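Local coordinates for protein hydroquinone dioxygenase small subunit (Pseudomonas sp., PDB 4ZXA) that forms the small, cupin-type subunit of a two-subunit hydroquinone 1,2-dioxygenase, which probably opens the ring of hydroquinone with oxygen, at residues V53-N58 with V63-A68; Y138-E141 with V147-Q150; G23-I28 with Y35-I40. All coordinates share one frame; numbering follows the deposited sequence.

Contact 1 of 3, residues V53-N58 with V63-A68; sequences VVVGLN and VETLRA
Val55 holds CG1 anti to its carbonyl carbon (chi1 -66°), which leaves CG2 between the backbone N and the carbonyl carbon and against segment 63-68. Thr65 holds OG1 anti to its carbonyl carbon (chi1 -64°), and that oxygen meets both methyls of Val55. Thr65 OG1 lies 3.4 Å from Val55 CG2. The two side chains lie roughly perpendicular. Val55 CG2 also touches a methyl of Val63, with 3.8 Å to Val63 CG1.

The backbones are joined by five hydrogen bonds. Val53 and Thr65 form a hydrogen-bonded antiparallel pair, with 2.7 Å from Thr65 N to Val53 O. Val54 and Glu64 follow as a non-hydrogen-bonded pair. Then one carbonyl takes two donors. Val55 N reaches Val63 O at 2.8 Å, almost in line with the C=O bond. Gly56 N reaches Val63 O at 3.2 Å, in the carbonyl plane and on a lone pair. Val63 N returns a bond of 2.9 Å to Gly56 O.

Helix 40-45 covers Val53, Val55 and Thr65 through Val43. Ile165 also packs on Val55. Glu64 lies on the other face with Val54, and its OE2 is hydrogen-bonded to Ser158. With an alanine here in place of Val55 both methyls are gone, which is likely to open a gap beside Thr65 OG1 and Val63 CG1 and to thin the contact with Val43 and Ile165.

Val55 and Gly56 together oppose Val63. This is a classic beta bulge, set in the antiparallel hairpin of strands 52-58 and 61-69 within one sheet of the cupin domain.

Contact 2 of 3, residues Y138-E141 with V147-Q150; sequences YRFE and VILQ
Phe140 offers one ring face to Ile148. The methyl CD1 of Ile148 sits over the middle of the ring, 3.7 Å from the centroid of Phe140 and only 8° off the ring normal. This is a CH-pi contact. The two side chains reach toward each other from the two sheets. Ile148 CG1 is anti to the carbonyl carbon (chi1 -55°) and the chain then runs extended, which carries CD1 to the ring.

At the edge of the same ring, in its plane, lies the amide oxygen of Gln150. Gln150 OE1 is 3.9 Å from Phe140 CZ. The amide plane stands steeply to the ring.

Strands 136-142 and 145-153 belong to the two different sheets of the cupin beta-sandwich. Their side chains meet between the sheets, and CA of Phe140 and CA of Ile148 are 9.6 Å apart. Val90, Val92, Phe75 and Leu66 also pack on Phe140.

A polar bridge spans the same interior. Gln150 NE2 donates to Tyr138 OH at 2.9 Å, with an N-H...O angle of 152°. The hydroxyl lies slightly out of the amide plane. Tyr138 OH is also hydrogen-bonded to Glu81 OE1, while Gln150 NE2 makes a weak bond to Glu81 OE2.

Contact 3 of 3, residues G23-I28 with Y35-I40; sequences GTVEII and YAFSNI
Phe37 has the CG2 methyl of Val25 over one ring face, 3.4 Å above the plane and shifted toward the rim. The closest ring atom is CD1 of Phe37, at 3.4 Å from Val25 CG2. This is a CH-pi contact, 25° off the ring normal. The backbone of Gly23 and Thr24 reaches the far end of the ring obliquely. Gly23 C lies 4.0 Å from Phe37 CE2.

Strand 24-27 and residues 38-39 do not pair with each other. Both pair antiparallel with a strand of a large-subunit chain, forming an intersubunit beta-sheet.

Phe37 CG is anti to the backbone N (chi1 -163°), which points the ring at strand 24-27. Val25 and Phe37 run alongside each other, pointing opposite ways. Leu167 packs on both of them, and Ile287 of the large subunit packs on Phe37.

Val25 turns its other methyl to a second ring. Val25 CG1 is 4.2 Å from Tyr35 CD2. Ile27 CD1 meets the same ring obliquely, 4.1 Å from Tyr35 CE2, and Pro298 of the large subunit also packs on Tyr35.

Asn39 stands at the N-cap of helix 40-45. Its OD1 accepts from the backbone N of Phe41 and of Glu42, while its ND2 donates to Asp293 OD1 of the large subunit.

From the N terminus, contact 3 comes first. It closes the loop between residues 28 and 35 outside the sandwich, where the chain lies against the large subunit. Helix 40-45 follows, then contact 1 closes the tight turn of the hairpin 52-58 and 61-69. Contact 2 comes last and closes the turn between strands 136-142 and 145-153. The three are in series; none nests or crosses. Contacts 1 and 2 share a sheet, since strand 61-69 is hydrogen-bonded to strand 145-153, and contact 2 carries on to the opposite sheet. Ile40 ties contact 3 to both, packing on Thr65 and on Leu149.

Contact 1 of 3, residues V53-N58 with V63-A68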
ATOM      1  N   VAL A  53      -6.715  36.510  19.367  1.00 24.51           N
ATOM      2  CA  VAL A  53      -6.082  35.419  20.101  1.00 26.10           C
ATOM      3  C   VAL A  53      -5.185  34.650  19.161  1.00 30.66           C
ATOM      4  O   VAL A  53      -5.653  34.091  18.157  1.00 27.79           O
ATOM      5  CB  VAL A  53      -7.103  34.423  20.753  1.00 30.40           C
ATOM      6  CG1 VAL A  53      -6.359  33.276  21.442  1.00 24.23           C
ATOM      7  CG2 VAL A  53      -8.034  35.139  21.751  1.00 22.82           C
ATOM      8  N   VAL A  54      -3.894  34.640  19.472  1.00 27.02           N
ATOM      9  CA  VAL A  54      -2.942  33.878  18.691  1.00 26.10           C
ATOM     10  C   VAL A  54      -3.203  32.382  18.864  1.00 26.43           C
ATOM     11  O   VAL A  54      -3.184  31.867  19.987  1.00 21.98           O
ATOM     12  CB  VAL A  54      -1.501  34.190  19.110  1.00 26.52           C
ATOM     13  CG1 VAL A  54      -0.509  33.395  18.254  1.00 21.51           C
ATOM     14  CG2 VAL A  54      -1.239  35.705  19.038  1.00 23.79           C
ATOM     15  N   VAL A  55      -3.435  31.698  17.741  1.00 24.14           N
ATOM     16  CA  VAL A  55      -3.620  30.246  17.722  1.00 26.45           C
ATOM     17  C   VAL A  55      -2.518  29.571  16.913  1.00 28.96           C
ATOM     18  O   VAL A  55      -2.338  28.360  16.988  1.00 30.05           O
ATOM     19  CB  VAL A  55      -5.022  29.843  17.188  1.00 24.86           C
ATOM     20  CG1 VAL A  55      -6.100  30.311  18.170  1.00 28.01           C
ATOM     21  CG2 VAL A  55      -5.281  30.453  15.825  1.00 22.77           C
ATOM     22  N   GLY A  56      -1.762  30.366  16.164  1.00 27.51           N
ATOM     23  CA  GLY A  56      -0.585  29.863  15.484  1.00 20.75           C
ATOM     24  C   GLY A  56       0.516  30.901  15.525  1.00 26.54           C
ATOM     25  O   GLY A  56       0.263  32.087  15.284  1.00 26.13           O
ATOM     26  N   LEU A  57       1.741  30.465  15.824  1.00 23.59           N
ATOM     27  CA  LEU A  57       2.884  31.371  15.871  1.00 24.66           C
ATOM     28  C   LEU A  57       4.141  30.766  15.229  1.00 23.91           C
ATOM     29  O   LEU A  57       4.644  29.734  15.684  1.00 20.04           O
ATOM     30  CB  LEU A  57       3.174  31.775  17.316  1.00 20.68           C
ATOM     31  CG  LEU A  57       4.415  32.639  17.524  1.00 21.46           C
ATOM     32  CD1 LEU A  57       4.329  33.925  16.719  1.00 22.08           C
ATOM     33  CD2 LEU A  57       4.584  32.937  19.008  1.00 26.36           C
ATOM     34  N   ASN A  58       4.649  31.409  14.178  1.00 21.44           N
ATOM     35  CA  ASN A  58       5.839  30.900  13.487  1.00 21.39           C
ATOM     36  C   ASN A  58       6.821  32.011  13.181  1.00 24.88           C
ATOM     37  O   ASN A  58       6.579  32.842  12.297  1.00 23.79           O
ATOM     38  CB  ASN A  58       5.465  30.150  12.199  1.00 25.84           C
ATOM     39  CG  ASN A  58       6.622  29.317  11.648  1.00 28.03           C
ATOM     40  OD1 ASN A  58       7.785  29.664  11.834  1.00 29.57           O
ATOM     41  ND2 ASN A  58       6.305  28.209  10.983  1.00 20.96           N
ATOM     42  N   VAL A  63      -1.265  33.451  13.295  1.00 24.78           N
ATOM     43  CA  VAL A  63      -2.656  33.262  12.931  1.00 24.04           C
ATOM     44  C   VAL A  63      -3.489  33.590  14.164  1.00 25.34           C
ATOM     45  O   VAL A  63      -3.333  32.967  15.214  1.00 24.19           O
ATOM     46  CB  VAL A  63      -2.947  31.851  12.441  1.00 24.00           C
ATOM     47  CG1 VAL A  63      -4.444  31.660  12.273  1.00 19.12           C
ATOM     48  CG2 VAL A  63      -2.232  31.614  11.124  1.00 20.88           C
ATOM     49  N   GLU A  64      -4.334  34.607  14.036  1.00 23.84           N
ATOM     50  CA  GLU A  64      -5.197  35.048  15.126  1.00 28.20           C
ATOM     51  C   GLU A  64      -6.643  34.609  14.890  1.00 26.13           C
ATOM     52  O   GLU A  64      -7.119  34.561  13.745  1.00 24.63           O
ATOM     53  CB  GLU A  64      -5.143  36.576  15.277  1.00 28.87           C
ATOM     54  CG  GLU A  64      -3.790  37.127  15.667  1.00 24.55           C
ATOM     55  CD  GLU A  64      -3.716  38.631  15.476  1.00 30.26           C
ATOM     56  OE1 GLU A  64      -4.561  39.170  14.724  1.00 33.82           O
ATOM     57  OE2 GLU A  64      -2.814  39.273  16.074  1.00 27.27           O
ATOM     58  N   THR A  65      -7.318  34.268  15.985  1.00 24.60           N
ATOM     59  CA  THR A  65      -8.744  33.972  15.972  1.00 24.73           C
ATOM     60  C   THR A  65      -9.500  35.122  16.628  1.00 25.24           C
ATOM     61  O   THR A  65      -9.199  35.504  17.759  1.00 25.94           O
ATOM     62  CB  THR A  65      -9.070  32.646  16.713  1.00 24.59           C
ATOM     63  OG1 THR A  65      -8.455  31.549  16.028  1.00 23.88           O
ATOM     64  CG2 THR A  65     -10.576  32.406  16.747  1.00 22.20           C
ATOM     65  N   LEU A  66     -10.457  35.699  15.912  1.00 24.53           N
ATOM     66  CA  LEU A  66     -11.291  36.758  16.490  1.00 29.20           C
ATOM     67  C   LEU A  66     -12.748  36.330  16.640  1.00 34.42           C
ATOM     68  O   LEU A  66     -13.350  35.735  15.720  1.00 25.42           O
ATOM     69  CB  LEU A  66     -11.234  38.050  15.666  1.00 25.53           C
ATOM     70  CG  LEU A  66      -9.946  38.870  15.664  1.00 32.03           C
ATOM     71  CD1 LEU A  66      -8.829  38.109  14.966  1.00 28.54           C
ATOM     72  CD2 LEU A  66     -10.181  40.209  14.985  1.00 24.17           C
ATOM     73  N   ARG A  67     -13.313  36.645  17.804  1.00 33.89           N
ATOM     74  CA  ARG A  67     -14.745  36.511  18.004  1.00 33.41           C
ATOM     75  C   ARG A  67     -15.419  37.774  17.479  1.00 31.89           C
ATOM     76  O   ARG A  67     -15.311  38.844  18.082  1.00 34.25           O
ATOM     77  CB  ARG A  67     -15.071  36.299  19.485  1.00 39.47           C
ATOM     78  CG  ARG A  67     -16.546  36.056  19.765  1.00 32.68           C
ATOM     79  CD  ARG A  67     -16.898  36.174  21.250  1.00 36.13           C
ATOM     80  NE  ARG A  67     -18.348  36.208  21.403  1.00 38.78           N
ATOM     81  CZ  ARG A  67     -19.113  35.125  21.429  1.00 42.26           C
ATOM     82  NH1 ARG A  67     -18.543  33.923  21.356  1.00 42.02           N
ATOM     83  NH2 ARG A  67     -20.435  35.238  21.539  1.00 33.27           N
ATOM     84  N   ALA A  68     -16.102  37.656  16.346  1.00 29.94           N
ATOM     85  CA  ALA A  68     -16.806  38.792  15.766  1.00 32.72           C
ATOM     86  C   ALA A  68     -18.185  38.971  16.422  1.00 36.98           C
ATOM     87  O   ALA A  68     -19.100  38.158  16.232  1.00 32.82           O
ATOM     88  CB  ALA A  68     -16.937  38.618  14.256  1.00 27.53           C
TER

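Contact 2 of 3, residues Y138-E141 with V147-Q150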
ATOM      1  N   TYR A 138      -9.384  49.519   8.886  1.00 30.41           N
ATOM      2  CA  TYR A 138     -10.497  48.624   8.613  1.00 30.76           C
ATOM      3  C   TYR A 138     -11.245  48.304   9.892  1.00 29.85           C
ATOM      4  O   TYR A 138     -10.650  48.242  10.965  1.00 33.19           O
ATOM      5  CB  TYR A 138     -10.010  47.351   7.898  1.00 29.97           C
ATOM      6  CG  TYR A 138      -8.982  46.565   8.667  1.00 24.78           C
ATOM      7  CD1 TYR A 138      -7.632  46.837   8.530  1.00 27.77           C
ATOM      8  CD2 TYR A 138      -9.364  45.548   9.536  1.00 26.07           C
ATOM      9  CE1 TYR A 138      -6.678  46.114   9.237  1.00 29.67           C
ATOM     10  CE2 TYR A 138      -8.421  44.811  10.248  1.00 31.48           C
ATOM     11  CZ  TYR A 138      -7.074  45.095  10.099  1.00 32.06           C
ATOM     12  OH  TYR A 138      -6.119  44.378  10.811  1.00 27.54           O
ATOM     13  N   ARG A 139     -12.557  48.122   9.775  1.00 34.23           N
ATOM     14  CA  ARG A 139     -13.419  47.907  10.937  1.00 33.19           C
ATOM     15  C   ARG A 139     -14.403  46.770  10.668  1.00 30.61           C
ATOM     16  O   ARG A 139     -14.933  46.649   9.562  1.00 28.35           O
ATOM     17  CB  ARG A 139     -14.170  49.203  11.275  1.00 38.14           C
ATOM     18  CG  ARG A 139     -14.914  49.195  12.611  1.00 41.87           C
ATOM     19  CD  ARG A 139     -15.295  50.604  13.059  1.00 38.26           C
ATOM     20  NE  ARG A 139     -16.267  51.232  12.162  1.00 49.48           N
ATOM     21  CZ  ARG A 139     -16.938  52.350  12.449  1.00 49.40           C
ATOM     22  NH1 ARG A 139     -16.745  52.970  13.611  1.00 43.35           N
ATOM     23  NH2 ARG A 139     -17.806  52.851  11.576  1.00 40.31           N
ATOM     24  N   PHE A 140     -14.620  45.936  11.681  1.00 28.90           N
ATOM     25  CA  PHE A 140     -15.495  44.770  11.583  1.00 30.31           C
ATOM     26  C   PHE A 140     -16.888  45.029  12.186  1.00 40.88           C
ATOM     27  O   PHE A 140     -17.005  45.529  13.313  1.00 39.21           O
ATOM     28  CB  PHE A 140     -14.859  43.589  12.319  1.00 31.73           C
ATOM     29  CG  PHE A 140     -13.571  43.086  11.703  1.00 35.44           C
ATOM     30  CD1 PHE A 140     -13.486  42.801  10.350  1.00 37.34           C
ATOM     31  CD2 PHE A 140     -12.447  42.881  12.490  1.00 36.23           C
ATOM     32  CE1 PHE A 140     -12.306  42.326   9.800  1.00 37.40           C
ATOM     33  CE2 PHE A 140     -11.263  42.412  11.943  1.00 30.89           C
ATOM     34  CZ  PHE A 140     -11.193  42.135  10.602  1.00 31.15           C
ATOM     35  N   GLU A 141     -17.931  44.664  11.438  1.00 41.92           N
ATOM     36  CA  GLU A 141     -19.327  44.761  11.880  1.00 40.47           C
ATOM     37  C   GLU A 141     -19.988  43.388  11.914  1.00 39.61           C
ATOM     38  O   GLU A 141     -20.057  42.717  10.891  1.00 39.25           O
ATOM     39  CB  GLU A 141     -20.137  45.599  10.893  1.00 40.85           C
ATOM     40  CG  GLU A 141     -19.741  47.047  10.800  1.00 55.69           C
ATOM     41  CD  GLU A 141     -20.075  47.812  12.059  1.00 57.81           C
ATOM     42  OE1 GLU A 141     -20.692  47.215  12.982  1.00 53.33           O
ATOM     43  OE2 GLU A 141     -19.708  49.006  12.118  1.00 54.61           O
ATOM     44  N   VAL A 147     -16.908  34.011  13.671  1.00 33.42           N
ATOM     45  CA  VAL A 147     -15.486  33.768  13.866  1.00 27.20           C
ATOM     46  C   VAL A 147     -14.648  34.279  12.689  1.00 29.83           C
ATOM     47  O   VAL A 147     -14.931  33.949  11.532  1.00 25.94           O
ATOM     48  CB  VAL A 147     -15.226  32.274  14.062  1.00 29.47           C
ATOM     49  CG1 VAL A 147     -13.761  32.034  14.263  1.00 28.99           C
ATOM     50  CG2 VAL A 147     -16.024  31.737  15.252  1.00 26.48           C
ATOM     51  N   ILE A 148     -13.638  35.102  12.990  1.00 28.76           N
ATOM     52  CA  ILE A 148     -12.715  35.618  11.973  1.00 26.49           C
ATOM     53  C   ILE A 148     -11.300  35.072  12.186  1.00 30.74           C
ATOM     54  O   ILE A 148     -10.751  35.167  13.296  1.00 27.72           O
ATOM     55  CB  ILE A 148     -12.588  37.155  12.015  1.00 29.63           C
ATOM     56  CG1 ILE A 148     -13.949  37.844  11.893  1.00 33.06           C
ATOM     57  CG2 ILE A 148     -11.636  37.636  10.931  1.00 24.35           C
ATOM     58  CD1 ILE A 148     -13.879  39.373  12.024  1.00 31.43           C
ATOM     59  N   LEU A 149     -10.713  34.507  11.128  1.00 24.12           N
ATOM     60  CA  LEU A 149      -9.308  34.121  11.146  1.00 22.66           C
ATOM     61  C   LEU A 149      -8.505  35.220  10.487  1.00 27.68           C
ATOM     62  O   LEU A 149      -8.772  35.599   9.336  1.00 25.46           O
ATOM     63  CB  LEU A 149      -9.078  32.822  10.378  1.00 22.50           C
ATOM     64  CG  LEU A 149      -9.150  31.497  11.127  1.00 23.02           C
ATOM     65  CD1 LEU A 149      -9.049  30.346  10.145  1.00 32.67           C
ATOM     66  CD2 LEU A 149      -8.046  31.396  12.130  1.00 26.09           C
ATOM     67  N   GLN A 150      -7.518  35.728  11.210  1.00 22.14           N
ATOM     68  CA  GLN A 150      -6.673  36.774  10.665  1.00 27.21           C
ATOM     69  C   GLN A 150      -5.225  36.303  10.507  1.00 23.73           C
ATOM     70  O   GLN A 150      -4.608  35.825  11.464  1.00 22.86           O
ATOM     71  CB  GLN A 150      -6.740  38.030  11.544  1.00 25.93           C
ATOM     72  CG  GLN A 150      -5.837  39.156  11.071  1.00 30.58           C
ATOM     73  CD  GLN A 150      -6.449  40.543  11.277  1.00 37.64           C
ATOM     74  OE1 GLN A 150      -7.668  40.688  11.432  1.00 32.74           O
ATOM     75  NE2 GLN A 150      -5.597  41.572  11.263  1.00 32.50           N
TER

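Contact 3 of 3, residues G23-I28 with Y35-I40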
ATOM      1  N   GLY A  23     -11.133  18.077  17.698  1.00 29.68           N
ATOM      2  CA  GLY A  23     -10.488  16.823  17.371  1.00 26.13           C
ATOM      3  C   GLY A  23      -9.827  16.258  18.603  1.00 28.43           C
ATOM      4  O   GLY A  23     -10.143  16.658  19.718  1.00 33.25           O
ATOM      5  N   THR A  24      -8.902  15.331  18.392  1.00 25.66           N
ATOM      6  CA  THR A  24      -8.204  14.659  19.475  1.00 29.96           C
ATOM      7  C   THR A  24      -6.719  14.416  19.163  1.00 32.95           C
ATOM      8  O   THR A  24      -6.342  14.035  18.044  1.00 26.05           O
ATOM      9  CB  THR A  24      -8.853  13.301  19.777  1.00 28.01           C
ATOM     10  OG1 THR A  24      -8.760  12.467  18.615  1.00 28.44           O
ATOM     11  CG2 THR A  24     -10.327  13.492  20.145  1.00 28.60           C
ATOM     12  N   VAL A  25      -5.881  14.640  20.164  1.00 29.37           N
ATOM     13  CA  VAL A  25      -4.491  14.246  20.084  1.00 25.46           C
ATOM     14  C   VAL A  25      -4.300  13.003  20.938  1.00 28.71           C
ATOM     15  O   VAL A  25      -4.310  13.071  22.164  1.00 33.29           O
ATOM     16  CB  VAL A  25      -3.545  15.374  20.563  1.00 27.73           C
ATOM     17  CG1 VAL A  25      -2.151  14.821  20.845  1.00 24.47           C
ATOM     18  CG2 VAL A  25      -3.477  16.497  19.528  1.00 23.03           C
ATOM     19  N   GLU A  26      -4.145  11.864  20.283  1.00 29.13           N
ATOM     20  CA  GLU A  26      -3.877  10.608  20.977  1.00 36.40           C
ATOM     21  C   GLU A  26      -2.363  10.383  21.104  1.00 33.43           C
ATOM     22  O   GLU A  26      -1.679  10.109  20.117  1.00 24.29           O
ATOM     23  CB  GLU A  26      -4.532   9.443  20.220  1.00 36.62           C
ATOM     24  CG  GLU A  26      -4.211   8.056  20.772  1.00 38.93           C
ATOM     25  CD  GLU A  26      -4.514   6.936  19.773  1.00 47.66           C
ATOM     26  OE1 GLU A  26      -5.517   7.057  19.018  1.00 47.69           O
ATOM     27  OE2 GLU A  26      -3.739   5.943  19.737  1.00 44.71           O
ATOM     28  N   ILE A  27      -1.845  10.502  22.320  1.00 28.32           N
ATOM     29  CA  ILE A  27      -0.424  10.325  22.568  1.00 22.77           C
ATOM     30  C   ILE A  27      -0.045   8.863  22.749  1.00 34.29           C
ATOM     31  O   ILE A  27      -0.653   8.151  23.547  1.00 40.51           O
ATOM     32  CB  ILE A  27      -0.011  11.073  23.832  1.00 28.08           C
ATOM     33  CG1 ILE A  27      -0.234  12.579  23.651  1.00 27.43           C
ATOM     34  CG2 ILE A  27       1.436  10.755  24.198  1.00 27.64           C
ATOM     35  CD1 ILE A  27       0.657  13.194  22.589  1.00 29.41           C
ATOM     36  N   ILE A  28       0.948   8.408  21.990  1.00 33.64           N
ATOM     37  CA  ILE A  28       1.564   7.108  22.230  1.00 32.71           C
ATOM     38  C   ILE A  28       2.827   7.318  23.055  1.00 34.26           C
ATOM     39  O   ILE A  28       3.101   6.573  23.987  1.00 37.29           O
ATOM     40  CB  ILE A  28       1.985   6.397  20.915  1.00 36.40           C
ATOM     41  CG1 ILE A  28       0.836   6.373  19.895  1.00 29.54           C
ATOM     42  CG2 ILE A  28       2.533   4.991  21.213  1.00 30.44           C
ATOM     43  CD1 ILE A  28      -0.447   5.804  20.427  1.00 43.71           C
ATOM     44  N   TYR A  35       2.128  19.890  20.390  1.00 24.47           N
ATOM     45  CA  TYR A  35       1.340  20.095  19.169  1.00 25.07           C
ATOM     46  C   TYR A  35       0.496  21.365  19.169  1.00 23.03           C
ATOM     47  O   TYR A  35      -0.290  21.585  18.246  1.00 22.96           O
ATOM     48  CB  TYR A  35       0.452  18.871  18.882  1.00 24.15           C
ATOM     49  CG  TYR A  35       1.253  17.606  18.732  1.00 23.04           C
ATOM     50  CD1 TYR A  35       1.840  17.280  17.524  1.00 19.77           C
ATOM     51  CD2 TYR A  35       1.459  16.756  19.813  1.00 25.13           C
ATOM     52  CE1 TYR A  35       2.606  16.121  17.390  1.00 26.41           C
ATOM     53  CE2 TYR A  35       2.224  15.595  19.692  1.00 24.13           C
ATOM     54  CZ  TYR A  35       2.795  15.288  18.474  1.00 24.27           C
ATOM     55  OH  TYR A  35       3.543  14.153  18.326  1.00 24.61           O
ATOM     56  N   ALA A  36       0.658  22.196  20.194  1.00 21.18           N
ATOM     57  CA  ALA A  36      -0.114  23.441  20.312  1.00 24.86           C
ATOM     58  C   ALA A  36      -1.530  23.304  19.740  1.00 20.95           C
ATOM     59  O   ALA A  36      -1.947  24.069  18.884  1.00 19.47           O
ATOM     60  CB  ALA A  36       0.632  24.603  19.640  1.00 19.94           C
ATOM     61  N   PHE A  37      -2.258  22.309  20.228  1.00 25.36           N
ATOM     62  CA  PHE A  37      -3.511  21.880  19.613  1.00 24.70           C
ATOM     63  C   PHE A  37      -4.730  22.608  20.171  1.00 27.22           C
ATOM     64  O   PHE A  37      -5.130  22.365  21.310  1.00 30.53           O
ATOM     65  CB  PHE A  37      -3.681  20.379  19.825  1.00 25.00           C
ATOM     66  CG  PHE A  37      -4.695  19.751  18.918  1.00 28.79           C
ATOM     67  CD1 PHE A  37      -4.316  19.247  17.685  1.00 22.86           C
ATOM     68  CD2 PHE A  37      -6.031  19.658  19.302  1.00 29.85           C
ATOM     69  CE1 PHE A  37      -5.253  18.657  16.838  1.00 28.80           C
ATOM     70  CE2 PHE A  37      -6.977  19.073  18.467  1.00 28.62           C
ATOM     71  CZ  PHE A  37      -6.588  18.568  17.233  1.00 30.23           C
ATOM     72  N   SER A  38      -5.319  23.496  19.380  1.00 24.65           N
ATOM     73  CA  SER A  38      -6.556  24.154  19.793  1.00 26.98           C
ATOM     74  C   SER A  38      -7.628  24.048  18.711  1.00 25.57           C
ATOM     75  O   SER A  38      -7.448  23.362  17.715  1.00 24.80           O
ATOM     76  CB  SER A  38      -6.300  25.620  20.137  1.00 26.24           C
ATOM     77  OG  SER A  38      -6.048  26.377  18.970  1.00 26.74           O
ATOM     78  N   ASN A  39      -8.750  24.728  18.917  1.00 26.45           N
ATOM     79  CA  ASN A  39      -9.831  24.745  17.934  1.00 24.90           C
ATOM     80  C   ASN A  39     -10.431  26.145  17.876  1.00 24.00           C
ATOM     81  O   ASN A  39     -10.830  26.687  18.902  1.00 25.27           O
ATOM     82  CB  ASN A  39     -10.892  23.721  18.312  1.00 23.46           C
ATOM     83  CG  ASN A  39     -12.061  23.727  17.366  1.00 27.76           C
ATOM     84  OD1 ASN A  39     -12.848  24.678  17.343  1.00 29.30           O
ATOM     85  ND2 ASN A  39     -12.198  22.657  16.582  1.00 27.45           N
ATOM     86  N   ILE A  40     -10.481  26.736  16.687  1.00 20.64           N
ATOM     87  CA  ILE A  40     -10.796  28.162  16.570  1.00 23.92           C
ATOM     88  C   ILE A  40     -12.203  28.490  17.100  1.00 28.73           C
ATOM     89  O   ILE A  40     -12.494  29.620  17.502  1.00 26.04           O
ATOM     90  CB  ILE A  40     -10.644  28.689  15.119  1.00 24.57           C
ATOM     91  CG1 ILE A  40     -11.572  27.942  14.156  1.00 23.24           C
ATOM     92  CG2 ILE A  40      -9.207  28.583  14.639  1.00 19.50           C
ATOM     93  CD1 ILE A  40     -11.686  28.632  12.814  1.00 23.62           C
TER